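Local coordinates for transcription initiation factor TFIID subunit 6 (PDB 1TAF), which serves as a histone-fold subunit of TFIID, the multimeric complex that mediates promoter responses to activators and repressors of RNA polymerase II transcription, at residues B[42-47]-B[63-68]. Numbering follows the deposited sequence.
With ZN (zinc ion), chain I.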
loop_
_atom_site.group_PDB
_atom_site.type_symbol
_atom_site.label_atom_id
_atom_site.label_comp_id
_atom_site.label_asym_id
_atom_site.label_seq_id
_atom_site.Cartn_x
_atom_site.Cartn_y
_atom_site.Cartn_z
ATOM N N ARG B 42 6.749 3.565 -18.792
ATOM C CA ARG B 42 6.353 4.804 -18.115
ATOM C C ARG B 42 7.510 5.374 -17.287
ATOM O O ARG B 42 7.760 6.575 -17.307
ATOM C CB ARG B 42 5.162 4.567 -17.192
ATOM C CG ARG B 42 3.875 4.239 -17.907
ATOM C CD ARG B 42 2.698 4.217 -16.947
ATOM N NE ARG B 42 1.460 3.824 -17.622
ATOM C CZ ARG B 42 0.276 3.698 -17.024
ATOM N NH1 ARG B 42 0.158 3.939 -15.722
ATOM N NH2 ARG B 42 -0.790 3.314 -17.726
ATOM N N ILE B 43 8.197 4.510 -16.541
ATOM C CA ILE B 43 9.327 4.924 -15.714
ATOM C C ILE B 43 10.440 5.523 -16.583
ATOM O O ILE B 43 10.962 6.596 -16.282
ATOM C CB ILE B 43 9.882 3.721 -14.890
ATOM C CG1 ILE B 43 8.846 3.286 -13.846
ATOM C CG2 ILE B 43 11.186 4.093 -14.172
ATOM C CD1 ILE B 43 9.101 1.928 -13.256
ATOM N N VAL B 44 10.785 4.832 -17.667
ATOM C CA VAL B 44 11.825 5.293 -18.579
ATOM C C VAL B 44 11.416 6.612 -19.250
ATOM O O VAL B 44 12.219 7.540 -19.363
ATOM C CB VAL B 44 12.132 4.223 -19.651
ATOM C CG1 VAL B 44 13.070 4.778 -20.715
ATOM C CG2 VAL B 44 12.762 2.991 -18.992
ATOM N N GLN B 45 10.165 6.688 -19.687
ATOM C CA GLN B 45 9.651 7.897 -20.327
ATOM C C GLN B 45 9.734 9.109 -19.388
ATOM O O GLN B 45 10.257 10.148 -19.767
ATOM C CB GLN B 45 8.208 7.669 -20.778
ATOM C CG GLN B 45 7.574 8.843 -21.529
ATOM C CD GLN B 45 8.298 9.173 -22.821
ATOM O OE1 GLN B 45 8.465 8.324 -23.707
ATOM N NE2 GLN B 45 8.740 10.416 -22.931
ATOM N N ASP B 46 9.252 8.969 -18.158
ATOM C CA ASP B 46 9.285 10.067 -17.195
ATOM C C ASP B 46 10.708 10.451 -16.841
ATOM O O ASP B 46 11.005 11.635 -16.674
ATOM C CB ASP B 46 8.528 9.701 -15.919
ATOM C CG ASP B 46 7.029 9.585 -16.133
ATOM O OD1 ASP B 46 6.492 10.115 -17.133
ATOM O OD2 ASP B 46 6.375 8.956 -15.277
ATOM N N ALA B 47 11.572 9.445 -16.704
ATOM C CA ALA B 47 12.986 9.649 -16.398
ATOM C C ALA B 47 13.651 10.472 -17.516
ATOM O O ALA B 47 14.443 11.378 -17.242
ATOM C CB ALA B 47 13.694 8.287 -16.243
ATOM N N ASP B 63 17.769 10.216 -12.527
ATOM C CA ASP B 63 16.557 10.451 -13.317
ATOM C C ASP B 63 15.561 9.309 -13.038
ATOM O O ASP B 63 14.351 9.535 -12.926
ATOM C CB ASP B 63 16.886 10.470 -14.811
ATOM C CG ASP B 63 17.791 11.614 -15.198
ATOM O OD1 ASP B 63 17.647 12.697 -14.616
ATOM O OD2 ASP B 63 18.627 11.451 -16.106
ATOM N N ILE B 64 16.089 8.089 -12.920
ATOM C CA ILE B 64 15.269 6.910 -12.640
ATOM C C ILE B 64 14.666 6.974 -11.232
ATOM O O ILE B 64 13.502 6.615 -11.033
ATOM C CB ILE B 64 16.076 5.614 -12.824
ATOM C CG1 ILE B 64 16.497 5.466 -14.296
ATOM C CG2 ILE B 64 15.258 4.402 -12.351
ATOM C CD1 ILE B 64 15.353 5.172 -15.255
ATOM N N ASP B 65 15.446 7.454 -10.265
ATOM C CA ASP B 65 14.966 7.598 -8.889
ATOM C C ASP B 65 13.823 8.618 -8.854
ATOM O O ASP B 65 12.796 8.385 -8.215
ATOM C CB ASP B 65 16.088 8.077 -7.969
ATOM C CG ASP B 65 17.068 6.985 -7.618
ATOM O OD1 ASP B 65 16.660 5.812 -7.512
ATOM O OD2 ASP B 65 18.253 7.309 -7.425
ATOM N N MET B 66 14.016 9.747 -9.529
ATOM C CA MET B 66 13.004 10.795 -9.598
ATOM C C MET B 66 11.722 10.238 -10.203
ATOM O O MET B 66 10.626 10.519 -9.730
ATOM C CB MET B 66 13.489 11.961 -10.466
ATOM C CG MET B 66 14.477 12.909 -9.800
ATOM S SD MET B 66 13.686 13.988 -8.563
ATOM C CE MET B 66 12.810 15.163 -9.643
ATOM N N SER B 67 11.872 9.456 -11.269
ATOM C CA SER B 67 10.741 8.844 -11.971
ATOM C C SER B 67 9.988 7.850 -11.071
ATOM O O SER B 67 8.753 7.789 -11.095
ATOM C CB SER B 67 11.244 8.157 -13.246
ATOM O OG SER B 67 10.195 7.565 -13.974
ATOM N N LEU B 68 10.736 7.082 -10.279
ATOM C CA LEU B 68 10.148 6.109 -9.366
ATOM C C LEU B 68 9.394 6.811 -8.250
ATOM O O LEU B 68 8.528 6.222 -7.622
ATOM C CB LEU B 68 11.221 5.195 -8.775
ATOM C CG LEU B 68 11.830 4.195 -9.759
ATOM C CD1 LEU B 68 13.017 3.493 -9.124
ATOM C CD2 LEU B 68 10.778 3.184 -10.199
HETATM ZN ZN ZN I . 9.735 10.423 -25.112
HETATM O O HOH W 1 7.091 7.128 -13.539
HETATM O O HOH W 2 11.001 8.534 -24.204
HETATM O O HOH W 3 9.467 9.030 -26.863
#
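S67 reaches across to the backbone of the neighbouring helix, where its OG donates a hydrogen bond to I43 O at 2.6 Å. The hydroxyl comes in the carbonyl plane on a lone pair, at a C=O...OG angle of 114°, while the same oxygen keeps its helical bond from A47 N, so two donors grip it. With OG anti to the S67 backbone N, chi1 -179° sets the hydroxyl beside I43 O and brings it to 3.3 Å from D46 CB. Beside this polar point, A47 lays its methyl 3.7 Å from I64 CD1 and packs against D63 O, while D63 CB lies 3.6 Å from A47 O. Towards the C-terminal end of helix 61-69, I43 CD1 meets L68 CD2 at 3.7 Å, the two side chains crossing at a slant. A bridging water donates to D46 OD2 at 2.6 Å and to S67 O at 3.0 Å, tying the helices together a second time. Further out, the D63 carboxylate makes a salt bridge to R56 and accepts a hydrogen bond from S60 N. In this histone-fold domain of the longer subunit, helix 61-69 lies across the long central helix 26-53, the short segment axes 8.2 Å apart and at 117°. I43 and I64 also pack against the chain of another protein, consistent with histone-fold heterodimerization. An alanine in place of S67 would probably leave I43 O with its helical donor alone and cost the direct polar tie between the helices. One small buried hydroxyl lets them pack closely, its polarity met by a carbonyl already in its helical bond, between the A47-I64 contact and the water bridge.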